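Local coordinates for protein LRA-12 (Uncultured bacterium, PDB 5AEB) that probably hydrolyses beta-lactam antibiotics, carbapenems among them, as a class B3 metallo-beta-lactamase with two zinc ions in its active site, at residues A[36-41]-A[225-230]; A[57-62]-A[90-95]; A[79-84]-A[103-108]; A[112-117]-A[132-137]; A[151-156]-A[166-171]. All blocks are in the same frame, centred on the assembly; numbering follows the deposited sequence.

Contact 1: A[36-41]-A[225-230]; sequences YDLACY and ASHASQ. With ZN (zinc ion), chain C.
The second zinc site is built here, where the loop before strand 41-45 meets the loop that carries His227. His227 NE2 binds the zinc at 2.0 Å, and Asp88, His89 and two waters complete the shell. Behind the metal, His227 ND1 donates to Asp37 OD2 at 2.8 Å, nearly straight (164°). The carboxylate carbon sits at the ring edge, in the imidazole plane, but the group is twisted 42° against the ring, and OD2 is met from above the carboxylate plane. This His-carboxylate pair is a second-shell arrangement: the aspartate holds the imidazole's rotation and probably makes NE2 a somewhat stronger zinc donor. Aspartate suits the place because both oxygens work, OD1 accepting Ser229 N at 3.0 Å almost along its C-O axis. Leu38 packs alongside the imidazole, CD2 being 3.4 Å from His227 CE1. The backbones pair across Leu38 and His227, like a short piece of sheet: Ala228 N donates to Asp37 O at 2.9 Å, and Ala39 N to Ser226 O at 3.0 Å. Ala39, small enough for this closeness, turns its methyl to the carbonyls of Ala225 and Ser226. Tyr41 OH donates to Ala225 O at 2.6 Å, in the carbonyl plane.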
# COMPACT_ATOMS: atom_id res chain seq x y z
N TYR A 36 -4.15 -8.50 -10.12
CA TYR A 36 -5.37 -9.08 -9.65
C TYR A 36 -5.41 -9.07 -8.11
O TYR A 36 -6.48 -8.83 -7.55
CB TYR A 36 -5.59 -10.48 -10.24
CG TYR A 36 -6.95 -11.05 -9.91
CD1 TYR A 36 -7.14 -11.74 -8.71
CD2 TYR A 36 -8.04 -10.89 -10.78
CE1 TYR A 36 -8.38 -12.25 -8.37
CE2 TYR A 36 -9.29 -11.41 -10.45
CZ TYR A 36 -9.45 -12.09 -9.24
OH TYR A 36 -10.66 -12.61 -8.84
N ASP A 37 -4.27 -9.29 -7.45
CA ASP A 37 -4.15 -9.18 -5.97
C ASP A 37 -3.18 -8.12 -5.39
O ASP A 37 -3.37 -7.68 -4.26
CB ASP A 37 -3.84 -10.54 -5.31
CG ASP A 37 -4.15 -10.54 -3.80
OD1 ASP A 37 -5.30 -10.24 -3.38
OD2 ASP A 37 -3.25 -10.85 -3.01
N LEU A 38 -2.16 -7.69 -6.13
CA LEU A 38 -1.26 -6.65 -5.60
C LEU A 38 -1.79 -5.26 -5.95
O LEU A 38 -1.79 -4.85 -7.10
CB LEU A 38 0.20 -6.86 -6.02
CG LEU A 38 0.68 -8.29 -5.76
CD1 LEU A 38 2.15 -8.47 -6.14
CD2 LEU A 38 0.48 -8.63 -4.28
N ALA A 39 -2.26 -4.56 -4.93
CA ALA A 39 -3.02 -3.33 -5.13
C ALA A 39 -2.08 -2.16 -5.29
O ALA A 39 -1.20 -1.92 -4.45
CB ALA A 39 -3.97 -3.10 -3.97
N CYS A 40 -2.25 -1.47 -6.41
CA CYS A 40 -1.51 -0.25 -6.71
C CYS A 40 -2.53 0.80 -7.08
O CYS A 40 -3.56 0.49 -7.73
CB CYS A 40 -0.56 -0.47 -7.88
SG CYS A 40 0.51 -1.89 -7.59
N TYR A 41 -2.25 2.03 -6.70
CA TYR A 41 -3.21 3.10 -6.88
C TYR A 41 -2.57 4.28 -7.56
O TYR A 41 -1.37 4.54 -7.38
CB TYR A 41 -3.80 3.51 -5.52
CG TYR A 41 -4.43 2.35 -4.78
CD1 TYR A 41 -5.71 1.90 -5.10
CD2 TYR A 41 -3.73 1.69 -3.78
CE1 TYR A 41 -6.28 0.83 -4.43
CE2 TYR A 41 -4.27 0.60 -3.12
CZ TYR A 41 -5.56 0.18 -3.44
OH TYR A 41 -6.11 -0.89 -2.77
N ALA A 225 -7.02 -1.55 0.48
CA ALA A 225 -5.90 -2.17 1.19
C ALA A 225 -4.75 -2.53 0.25
O ALA A 225 -4.84 -2.28 -0.95
CB ALA A 225 -6.38 -3.38 2.01
N SER A 226 -3.67 -3.06 0.81
CA SER A 226 -2.50 -3.40 0.02
C SER A 226 -2.72 -4.64 -0.88
O SER A 226 -2.08 -4.76 -1.92
CB SER A 226 -1.31 -3.62 0.95
OG SER A 226 -0.86 -2.33 1.44
N HIS A 227 -3.62 -5.53 -0.49
CA HIS A 227 -4.00 -6.68 -1.32
C HIS A 227 -5.47 -6.59 -1.65
O HIS A 227 -6.27 -6.28 -0.77
CB HIS A 227 -3.70 -8.01 -0.60
CG HIS A 227 -2.23 -8.33 -0.52
ND1 HIS A 227 -1.62 -9.21 -1.35
CD2 HIS A 227 -1.24 -7.88 0.36
CE1 HIS A 227 -0.29 -9.25 -1.05
NE2 HIS A 227 -0.07 -8.46 0.00
N ALA A 228 -5.84 -6.90 -2.90
CA ALA A 228 -7.24 -6.81 -3.31
C ALA A 228 -8.11 -7.68 -2.39
O ALA A 228 -9.18 -7.26 -1.96
CB ALA A 228 -7.43 -7.19 -4.76
N SER A 229 -7.62 -8.87 -2.06
CA SER A 229 -8.40 -9.80 -1.28
C SER A 229 -8.72 -9.21 0.09
O SER A 229 -9.77 -9.50 0.63
CB SER A 229 -7.71 -11.16 -1.16
OG SER A 229 -6.44 -11.02 -0.52
N GLN A 230 -7.82 -8.36 0.65
CA GLN A 230 -8.05 -7.86 2.01
C GLN A 230 -9.23 -6.91 2.16
O GLN A 230 -9.75 -6.79 3.24
CB GLN A 230 -6.80 -7.24 2.62
CG GLN A 230 -5.63 -8.19 2.69
CD GLN A 230 -4.31 -7.48 2.97
OE1 GLN A 230 -4.04 -6.34 2.48
NE2 GLN A 230 -3.48 -8.12 3.75
ZN ZN C . 1.68 -7.83 0.83
O HOH W 1 0.93 -7.86 2.56
O HOH W 2 3.14 -8.07 2.06

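Contact 2: A[57-62]-A[90-95]; sequences AASALQ and LGAMAE
A water oxygen is the best-held polar atom between the two segments, with two partners placed to accept its protons, one from each segment: Ala57 O at 2.9 Å and Glu95 OE1 at 2.7 Å. Other acceptors nearby compete for the same two protons, so neither bond need be permanent. Glu95 OE1 is 4.2 Å from Ala57 O, and the water fills in between carboxylate and carbonyl. Glu95 gets there with CG anti to its backbone N (chi1 172°) and the chain extended beyond, so that the side chain lies across the gap. On the way its carboxylate carbon passes the methyl of Ala60, with Glu95 CD 3.6 Å from Ala60 CB. Glutamate therefore serves twice: its length reaches the neighbouring helix, and its charged end stays at the solvent-exposed margin.

The rest is close packing of small residues. Ala92, at the N-cap position of helix 93-100, points its methyl toward the beginning of helix 60-69, where Ala92 CB lies 3.8 Å from Ala60 CB. The same methyl is 3.5 Å from Ser59 OG, a hydroxyl already bonded to Leu56 O. Gly91 has no side chain, which allows its CA to come within 4.1 Å of the CA of Ala57; the CA-H of Ala57 points at Gly91 O. Thr54 OG1, just outside, is hydrogen-bonded to Ala92 N.

Methyl groups thus do the direct packing, while the water both separates and joins two acceptors, Ala57 O and the carboxylate, that could not bond to each other.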
# COMPACT_ATOMS: atom_id res chain seq x y z
N ALA A 57 8.69 -7.56 -9.09
CA ALA A 57 9.66 -7.00 -10.05
C ALA A 57 9.11 -6.82 -11.49
O ALA A 57 9.28 -5.73 -12.07
CB ALA A 57 10.97 -7.78 -10.04
N ALA A 58 8.40 -7.82 -12.03
CA ALA A 58 7.89 -7.79 -13.43
C ALA A 58 6.64 -6.92 -13.65
O ALA A 58 6.21 -6.70 -14.80
CB ALA A 58 7.63 -9.22 -13.94
N SER A 59 6.06 -6.40 -12.57
CA SER A 59 4.82 -5.60 -12.63
C SER A 59 4.97 -4.21 -13.28
O SER A 59 3.96 -3.56 -13.61
CB SER A 59 4.23 -5.45 -11.22
OG SER A 59 5.06 -4.60 -10.41
N ALA A 60 6.19 -3.72 -13.46
CA ALA A 60 6.37 -2.40 -14.04
C ALA A 60 5.67 -2.21 -15.40
O ALA A 60 5.05 -1.16 -15.64
CB ALA A 60 7.83 -2.03 -14.12
N LEU A 61 5.73 -3.23 -16.27
CA LEU A 61 4.99 -3.18 -17.56
C LEU A 61 3.48 -2.95 -17.40
O LEU A 61 2.92 -2.04 -18.03
CB LEU A 61 5.26 -4.44 -18.40
CG LEU A 61 4.50 -4.66 -19.73
CD1 LEU A 61 4.63 -3.46 -20.69
CD2 LEU A 61 4.96 -5.97 -20.38
N GLN A 62 2.83 -3.76 -16.56
CA GLN A 62 1.39 -3.65 -16.34
C GLN A 62 1.01 -2.29 -15.80
O GLN A 62 0.01 -1.73 -16.21
CB GLN A 62 0.93 -4.67 -15.30
CG GLN A 62 0.68 -6.06 -15.80
CD GLN A 62 0.40 -6.98 -14.63
OE1 GLN A 62 -0.59 -6.79 -13.92
NE2 GLN A 62 1.28 -7.94 -14.39
N LEU A 90 6.90 -3.38 -3.42
CA LEU A 90 8.04 -2.52 -3.85
C LEU A 90 8.88 -3.15 -4.95
O LEU A 90 9.89 -2.57 -5.37
CB LEU A 90 8.96 -2.23 -2.66
CG LEU A 90 8.53 -1.25 -1.57
CD1 LEU A 90 9.68 -1.06 -0.60
CD2 LEU A 90 8.18 0.08 -2.18
N GLY A 91 8.47 -4.33 -5.41
CA GLY A 91 9.19 -5.05 -6.45
C GLY A 91 9.62 -4.20 -7.64
O GLY A 91 10.78 -4.29 -8.09
N ALA A 92 8.72 -3.34 -8.14
CA ALA A 92 9.02 -2.53 -9.34
C ALA A 92 9.23 -1.04 -9.05
O ALA A 92 9.25 -0.21 -9.97
CB ALA A 92 7.94 -2.70 -10.42
N MET A 93 9.37 -0.71 -7.77
CA MET A 93 9.50 0.69 -7.36
C MET A 93 10.79 1.38 -7.83
O MET A 93 10.75 2.51 -8.32
CB MET A 93 9.33 0.84 -5.85
CG MET A 93 9.22 2.29 -5.38
SD MET A 93 7.76 3.05 -6.14
CE MET A 93 6.44 2.50 -5.02
N ALA A 94 11.93 0.71 -7.67
CA ALA A 94 13.19 1.25 -8.20
C ALA A 94 13.08 1.57 -9.70
O ALA A 94 13.49 2.65 -10.13
CB ALA A 94 14.36 0.32 -7.93
N GLU A 95 12.48 0.66 -10.46
CA GLU A 95 12.33 0.83 -11.89
C GLU A 95 11.38 1.99 -12.24
O GLU A 95 11.66 2.79 -13.15
CB GLU A 95 11.83 -0.45 -12.49
CG GLU A 95 11.44 -0.32 -13.95
CD GLU A 95 11.33 -1.66 -14.65
OE1 GLU A 95 11.46 -2.72 -13.97
OE2 GLU A 95 11.12 -1.66 -15.89
O HOH W 3 11.41 -3.90 -11.49

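Contact 3: A[79-84]-A[103-108]; sequences ILLTTQ and KLMADE. With ZN (zinc ion), chain D; CO (cobalt (II) ion), chain G.
Two straight backbone hydrogen bonds join the strands in parallel: Leu80 N donates to Lys103 O at 2.9 Å, and Met105 N to Leu80 O at 2.9 Å, nearly along the C=O axis. Leu80 thus uses both its N-H and its carbonyl on one neighbouring strand. Beyond Leu81 the strands splay, and waters take over. One water accepts from Thr82 N and donates to Met105 O at 2.5 Å; a second links Thr82 O to Asp107 N. This is a beta-alpha-beta crossover of the metallo-beta-lactamase fold, the connection including helices 87-90 and 93-100, the latter lying over Leu80. Apolar contacts favour the face of Ile79, Leu81 and Met105, where Met105 runs extended, alongside Leu81 and across Ile79. Met105 CB meets Leu81 CD2 at 3.7 Å, and the tip, Met105 CE, lies 4.0 Å from Ile79 CD1. Flexible methionine and branched aliphatics suit this buried face, closed by Ile146. Metal bonds follow in the loops beyond the strands. Gln84, opening the Gln-X-His-X-Asp-His sequence, binds the first zinc through OE1 at 1.8 Å, together with His86 and His161. Glu108 holds a cobalt ion with both carboxylate oxygens, OE2 the nearer at 1.9 Å, with His141 the other protein ligand.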
# COMPACT_ATOMS: atom_id res chain seq x y z
N ILE A 79 5.03 11.78 -7.57
CA ILE A 79 5.22 11.23 -6.23
C ILE A 79 4.95 9.71 -6.25
O ILE A 79 4.02 9.24 -6.91
CB ILE A 79 4.36 11.94 -5.16
CG1 ILE A 79 4.68 13.45 -5.14
CG2 ILE A 79 4.57 11.29 -3.79
CD1 ILE A 79 3.90 14.26 -4.11
N LEU A 80 5.83 8.99 -5.57
CA LEU A 80 5.73 7.56 -5.32
C LEU A 80 5.61 7.33 -3.81
O LEU A 80 6.42 7.85 -3.02
CB LEU A 80 6.99 6.83 -5.85
CG LEU A 80 7.33 7.07 -7.33
CD1 LEU A 80 8.68 6.47 -7.68
CD2 LEU A 80 6.22 6.52 -8.24
N LEU A 81 4.61 6.55 -3.43
CA LEU A 81 4.40 6.14 -2.05
C LEU A 81 4.31 4.62 -1.92
O LEU A 81 4.05 3.92 -2.91
CB LEU A 81 3.12 6.78 -1.50
CG LEU A 81 3.01 8.31 -1.59
CD1 LEU A 81 1.60 8.77 -1.24
CD2 LEU A 81 4.04 8.95 -0.66
N THR A 82 4.50 4.11 -0.70
CA THR A 82 4.20 2.72 -0.42
C THR A 82 3.58 2.58 0.96
O THR A 82 3.89 3.36 1.86
CB THR A 82 5.43 1.77 -0.55
OG1 THR A 82 5.04 0.38 -0.33
CG2 THR A 82 6.53 2.13 0.49
N THR A 83 2.74 1.57 1.14
CA THR A 83 2.18 1.28 2.47
C THR A 83 3.07 0.35 3.33
O THR A 83 2.75 0.11 4.51
CB THR A 83 0.81 0.64 2.30
OG1 THR A 83 0.93 -0.48 1.40
CG2 THR A 83 -0.17 1.69 1.69
N GLN A 84 4.18 -0.13 2.77
CA GLN A 84 4.74 -1.36 3.27
C GLN A 84 6.03 -1.71 2.52
O GLN A 84 5.95 -1.97 1.31
CB GLN A 84 3.73 -2.48 2.86
CG GLN A 84 3.46 -3.47 3.89
CD GLN A 84 2.85 -4.71 3.31
OE1 GLN A 84 3.60 -5.68 3.00
NE2 GLN A 84 1.48 -4.73 3.18
N LYS A 103 9.62 11.74 -6.96
CA LYS A 103 10.14 11.71 -5.58
C LYS A 103 9.47 10.55 -4.82
O LYS A 103 8.22 10.40 -4.82
CB LYS A 103 9.87 13.05 -4.87
CG LYS A 103 10.76 14.18 -5.40
CD LYS A 103 10.54 15.50 -4.65
CE LYS A 103 11.64 16.53 -4.97
NZ LYS A 103 11.14 17.93 -4.75
N LEU A 104 10.29 9.72 -4.19
CA LEU A 104 9.75 8.64 -3.38
C LEU A 104 9.67 9.11 -1.94
O LEU A 104 10.65 9.62 -1.38
CB LEU A 104 10.62 7.38 -3.51
CG LEU A 104 10.46 6.34 -2.40
CD1 LEU A 104 9.12 5.61 -2.46
CD2 LEU A 104 11.60 5.35 -2.56
N MET A 105 8.48 8.99 -1.35
CA MET A 105 8.33 9.39 0.04
C MET A 105 7.98 8.17 0.86
O MET A 105 7.09 7.39 0.50
CB MET A 105 7.29 10.49 0.18
CG MET A 105 7.53 11.61 -0.81
SD MET A 105 6.42 12.97 -0.49
CE MET A 105 7.04 14.16 -1.70
N ALA A 106 8.68 7.98 1.96
CA ALA A 106 8.50 6.75 2.73
C ALA A 106 8.47 6.97 4.23
O ALA A 106 9.17 7.84 4.77
CB ALA A 106 9.58 5.73 2.35
N ASP A 107 7.63 6.18 4.91
CA ASP A 107 7.62 6.13 6.36
C ASP A 107 9.07 5.87 6.80
O ASP A 107 9.69 4.88 6.38
CB ASP A 107 6.67 5.04 6.83
CG ASP A 107 6.45 5.03 8.34
OD1 ASP A 107 7.46 5.02 9.11
OD2 ASP A 107 5.27 4.99 8.75
N GLU A 108 9.60 6.77 7.61
CA GLU A 108 10.94 6.61 8.16
C GLU A 108 11.23 5.19 8.68
O GLU A 108 12.33 4.70 8.49
CB GLU A 108 11.17 7.59 9.29
CG GLU A 108 12.64 7.96 9.49
CD GLU A 108 12.80 9.18 10.38
OE1 GLU A 108 12.06 9.34 11.37
OE2 GLU A 108 13.65 10.01 10.13
ZN ZN D . 3.89 -7.35 3.62
CO CO G . 12.72 11.57 10.77
O HOH W 4 5.11 6.08 1.33
O HOH W 5 6.01 4.31 3.53
O HOH W 2 3.14 -8.07 2.06

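Contact 4: A[112-117]-A[132-137]; sequences TVMADG and EPIIAD
Met114 and Ile134 reach toward each other by their ends. Met114 leaves the helix with CG anti to its carbonyl carbon (chi1 -81°) and bends at its last torsion, so that Met114 CE comes to 4.4 Å from Ile134 CD1. Met114 CE and the CG2 branch of Ile134 both lie against Leu104 of strand 103-107, and a long unbranched thioether can follow such an apolar surface. Pro133 approaches differently, its ring set against the end of the helix: Pro133 CB is 3.3 Å from Ala115 O, and Pro133 CG is 3.8 Å from Gly117 N. The helix stops here in a Schellman motif, in which Gly117 N bonds to Met114 O at 3.3 Å and Gly118 N to Val113 O. Gly117 suits the C-prime place, since its positive phi (64°) is easy for glycine. The direct polar link is Ile134 N donating to Met114 O at 3.0 Å, from 45° above the carbonyl plane. Proline, lacking an N-H, presents only carbon here, Pro133 CA also lying 3.3 Å from Met114 O. Met114 O, at the helix end, is thus satisfied by one N-H of the capping turn and one of the returning chain, while Pro133 packs carbon against the last carbonyls.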
# COMPACT_ATOMS: atom_id res chain seq x y z
N THR A 112 15.41 2.26 5.93
CA THR A 112 16.56 1.35 5.96
C THR A 112 16.31 0.06 5.18
O THR A 112 17.12 -0.31 4.31
CB THR A 112 16.99 1.03 7.42
OG1 THR A 112 17.37 2.26 8.05
CG2 THR A 112 18.24 0.12 7.46
N VAL A 113 15.22 -0.64 5.50
CA VAL A 113 14.88 -1.84 4.76
C VAL A 113 14.80 -1.51 3.26
O VAL A 113 15.26 -2.29 2.44
CB VAL A 113 13.56 -2.46 5.26
CG1 VAL A 113 13.08 -3.54 4.32
CG2 VAL A 113 13.75 -3.04 6.66
N MET A 114 14.25 -0.34 2.92
CA MET A 114 14.10 0.04 1.52
C MET A 114 15.44 0.26 0.83
O MET A 114 15.64 -0.20 -0.29
CB MET A 114 13.24 1.30 1.37
CG MET A 114 11.76 1.01 1.45
SD MET A 114 10.73 2.49 1.57
CE MET A 114 10.88 3.20 -0.08
N ALA A 115 16.33 0.95 1.53
CA ALA A 115 17.67 1.23 1.05
C ALA A 115 18.51 -0.06 0.87
O ALA A 115 19.42 -0.08 0.04
CB ALA A 115 18.37 2.22 1.98
N ASP A 116 18.20 -1.12 1.62
CA ASP A 116 18.93 -2.40 1.39
C ASP A 116 18.13 -3.49 0.69
O ASP A 116 18.54 -4.65 0.68
CB ASP A 116 19.58 -2.96 2.68
CG ASP A 116 18.55 -3.32 3.75
OD1 ASP A 116 17.47 -3.90 3.43
OD2 ASP A 116 18.84 -3.03 4.93
N GLY A 117 16.99 -3.13 0.12
CA GLY A 117 16.19 -4.11 -0.62
C GLY A 117 15.63 -5.27 0.21
O GLY A 117 15.33 -6.34 -0.35
N GLU A 132 14.78 -4.66 -5.58
CA GLU A 132 15.79 -3.62 -5.89
C GLU A 132 15.73 -2.48 -4.86
O GLU A 132 14.66 -1.88 -4.68
CB GLU A 132 15.63 -3.07 -7.32
CG GLU A 132 16.71 -2.05 -7.77
CD GLU A 132 18.10 -2.67 -7.93
OE1 GLU A 132 18.22 -3.86 -8.31
OE2 GLU A 132 19.09 -1.96 -7.64
N PRO A 133 16.85 -2.22 -4.16
CA PRO A 133 16.91 -1.10 -3.21
C PRO A 133 16.39 0.22 -3.81
O PRO A 133 16.58 0.48 -4.98
CB PRO A 133 18.40 -0.96 -2.93
CG PRO A 133 18.92 -2.35 -3.09
CD PRO A 133 18.11 -2.97 -4.19
N ILE A 134 15.73 1.02 -3.00
CA ILE A 134 15.34 2.37 -3.37
C ILE A 134 15.67 3.29 -2.20
O ILE A 134 15.52 2.92 -1.02
CB ILE A 134 13.84 2.56 -3.70
CG1 ILE A 134 13.14 1.30 -4.18
CG2 ILE A 134 13.73 3.61 -4.79
CD1 ILE A 134 12.57 0.48 -3.05
N ILE A 135 16.06 4.51 -2.52
CA ILE A 135 16.32 5.51 -1.47
C ILE A 135 15.21 6.56 -1.51
O ILE A 135 14.96 7.17 -2.55
CB ILE A 135 17.69 6.16 -1.67
CG1 ILE A 135 18.78 5.10 -1.47
CG2 ILE A 135 17.89 7.38 -0.75
CD1 ILE A 135 20.07 5.44 -2.18
N ALA A 136 14.54 6.78 -0.38
CA ALA A 136 13.50 7.78 -0.34
C ALA A 136 14.06 9.23 -0.39
O ALA A 136 15.08 9.54 0.22
CB ALA A 136 12.63 7.58 0.88
N ASP A 137 13.40 10.08 -1.17
CA ASP A 137 13.70 11.47 -1.20
C ASP A 137 13.08 12.17 0.01
O ASP A 137 13.59 13.18 0.44
CB ASP A 137 13.19 12.07 -2.51
CG ASP A 137 13.76 11.36 -3.73
OD1 ASP A 137 14.88 11.67 -4.11
OD2 ASP A 137 13.12 10.49 -4.31

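Contact 5: A[151-156]-A[166-171]; sequences TKLVML and CSFLFD
Leu153 is the wedge of this contact, its two methyl branches spread between the bulky side chains of Phe168 and Phe170. Leu153 CD1 settles 3.6 Å from Phe170 CB, lying alongside the root of that side chain, while Leu153 CD2 reaches across to Phe168 CB at 4.1 Å. Phe170 holds CG in the crowded position between its N and its carbonyl carbon (chi1 72°), which sets the direction of the ring; the course of the backbones brings Phe170 CB to 3.2 Å from Lys152 O. Next along the same face, Met155 fills the corner between Phe168 and Cys166. Met155 CG meets Phe168 CE1 obliquely at 3.6 Å and lies 3.9 Å from Cys166 CB; the small cysteine makes the hollow into which the bent thioether fits. Ile43 of strand 41-45 presses on Leu153 and Phe170 from beyond, and large apolar residues suit this buried face.

On the face of Val154, Leu156, Ser167 and Leu169, part of which is exposed, Val154 stands beside Leu169. Leu156 crosses Leu169 obliquely, with Leu156 CD1 4.1 Å from Leu169 CB. Ser167, short and polar, turns its hydroxyl to the backbone N of Asn185.

Beneath the side chains the backbones pair twice by double hydrogen bonds, Val154 with Leu169 and Leu156 with Ser167, the straightest being Leu156 N to Ser167 O at 2.7 Å and 178°. Where the strands part, two waters stand in, each bridging Lys152 and Asp171.

The arrangement is an antiparallel beta hairpin of the second sheet in the alpha-beta/beta-alpha sandwich typical of metallo-beta-lactamases.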
# COMPACT_ATOMS: atom_id res chain seq x y z
N THR A 151 -4.80 17.98 -3.96
CA THR A 151 -4.89 16.76 -3.16
C THR A 151 -3.91 16.87 -2.00
O THR A 151 -2.79 17.36 -2.15
CB THR A 151 -4.64 15.52 -4.06
OG1 THR A 151 -5.66 15.46 -5.06
CG2 THR A 151 -4.65 14.21 -3.28
N LYS A 152 -4.36 16.45 -0.82
CA LYS A 152 -3.52 16.38 0.37
C LYS A 152 -3.69 15.00 1.02
O LYS A 152 -4.81 14.63 1.39
CB LYS A 152 -3.95 17.47 1.33
CG LYS A 152 -3.12 17.65 2.58
CD LYS A 152 -3.51 18.95 3.26
CE LYS A 152 -2.63 19.26 4.47
NZ LYS A 152 -2.79 20.66 4.95
N LEU A 153 -2.60 14.24 1.12
CA LEU A 153 -2.60 12.95 1.82
C LEU A 153 -2.03 13.10 3.22
O LEU A 153 -1.08 13.84 3.44
CB LEU A 153 -1.78 11.92 1.06
CG LEU A 153 -2.55 11.11 -0.01
CD1 LEU A 153 -3.13 12.01 -1.08
CD2 LEU A 153 -1.64 10.09 -0.66
N VAL A 154 -2.64 12.42 4.18
CA VAL A 154 -2.08 12.31 5.49
C VAL A 154 -1.52 10.88 5.64
O VAL A 154 -2.28 9.89 5.53
CB VAL A 154 -3.12 12.57 6.60
CG1 VAL A 154 -2.47 12.44 7.97
CG2 VAL A 154 -3.70 13.97 6.47
N MET A 155 -0.21 10.78 5.89
CA MET A 155 0.37 9.49 6.24
C MET A 155 0.10 9.10 7.68
O MET A 155 0.35 9.88 8.57
CB MET A 155 1.87 9.45 6.01
CG MET A 155 2.37 8.01 5.90
SD MET A 155 4.05 7.83 6.47
CE MET A 155 3.80 8.06 8.24
N LEU A 156 -0.42 7.90 7.90
CA LEU A 156 -0.60 7.37 9.26
C LEU A 156 0.38 6.24 9.55
O LEU A 156 0.38 5.23 8.85
CB LEU A 156 -2.03 6.86 9.44
CG LEU A 156 -3.09 7.92 9.13
CD1 LEU A 156 -4.47 7.29 9.00
CD2 LEU A 156 -3.07 9.09 10.11
N CYS A 166 2.30 1.73 6.85
CA CYS A 166 1.54 2.98 6.99
C CYS A 166 0.32 2.99 6.10
O CYS A 166 0.21 2.22 5.15
CB CYS A 166 2.45 4.18 6.65
SG CYS A 166 3.07 4.10 4.95
N SER A 167 -0.61 3.87 6.43
CA SER A 167 -1.80 4.06 5.63
C SER A 167 -1.83 5.54 5.19
O SER A 167 -1.09 6.37 5.76
CB SER A 167 -3.02 3.73 6.49
OG SER A 167 -3.02 2.35 6.87
N PHE A 168 -2.67 5.85 4.23
CA PHE A 168 -2.88 7.20 3.76
C PHE A 168 -4.36 7.53 3.80
O PHE A 168 -5.21 6.77 3.34
CB PHE A 168 -2.32 7.44 2.34
CG PHE A 168 -0.88 7.08 2.21
CD1 PHE A 168 0.11 8.00 2.53
CD2 PHE A 168 -0.51 5.80 1.82
CE1 PHE A 168 1.46 7.65 2.44
CE2 PHE A 168 0.82 5.45 1.71
CZ PHE A 168 1.81 6.37 2.05
N LEU A 169 -4.65 8.67 4.38
CA LEU A 169 -5.99 9.21 4.52
C LEU A 169 -6.05 10.51 3.70
O LEU A 169 -5.20 11.42 3.87
CB LEU A 169 -6.24 9.50 6.00
CG LEU A 169 -7.59 9.96 6.53
CD1 LEU A 169 -8.61 8.84 6.32
CD2 LEU A 169 -7.38 10.27 8.03
N PHE A 170 -7.03 10.59 2.79
CA PHE A 170 -7.22 11.77 1.95
C PHE A 170 -8.63 11.89 1.40
O PHE A 170 -9.33 10.87 1.23
CB PHE A 170 -6.22 11.81 0.77
CG PHE A 170 -6.51 10.81 -0.30
CD1 PHE A 170 -6.21 9.45 -0.10
CD2 PHE A 170 -7.09 11.20 -1.51
CE1 PHE A 170 -6.50 8.50 -1.08
CE2 PHE A 170 -7.35 10.26 -2.51
CZ PHE A 170 -7.07 8.91 -2.29
N ASP A 171 -9.02 13.13 1.13
CA ASP A 171 -10.27 13.44 0.46
C ASP A 171 -10.12 13.55 -1.06
O ASP A 171 -9.16 14.14 -1.54
CB ASP A 171 -10.84 14.75 1.01
CG ASP A 171 -11.26 14.62 2.44
OD1 ASP A 171 -11.76 13.53 2.80
OD2 ASP A 171 -11.10 15.58 3.22
O HOH W 6 -7.29 15.90 -0.82
O HOH W 7 -7.71 15.28 1.90

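Contacts 1, 3 and 5 are buried and nearer the centre of the chain, whereas contacts 2 and 4 are partly buried and sit further from it. Strand pairing is parallel in contact 3, antiparallel in contact 5, and reduced to a single bridge in contact 1. Contacts 1 and 3 supply ligands to different zincs, share a bridging water, and touch through the hydroxyls of Ser226 and Thr83. Contact 3 is the hub: Thr83 O bonds Cys166 N of contact 5, and Asp137 of contact 4 bonds Leu104 N. Contacts 2 and 4 instead pack helix termini, two helix starts through methyls and a water in contact 2, a helix C-terminus through a shared carbonyl in contact 4.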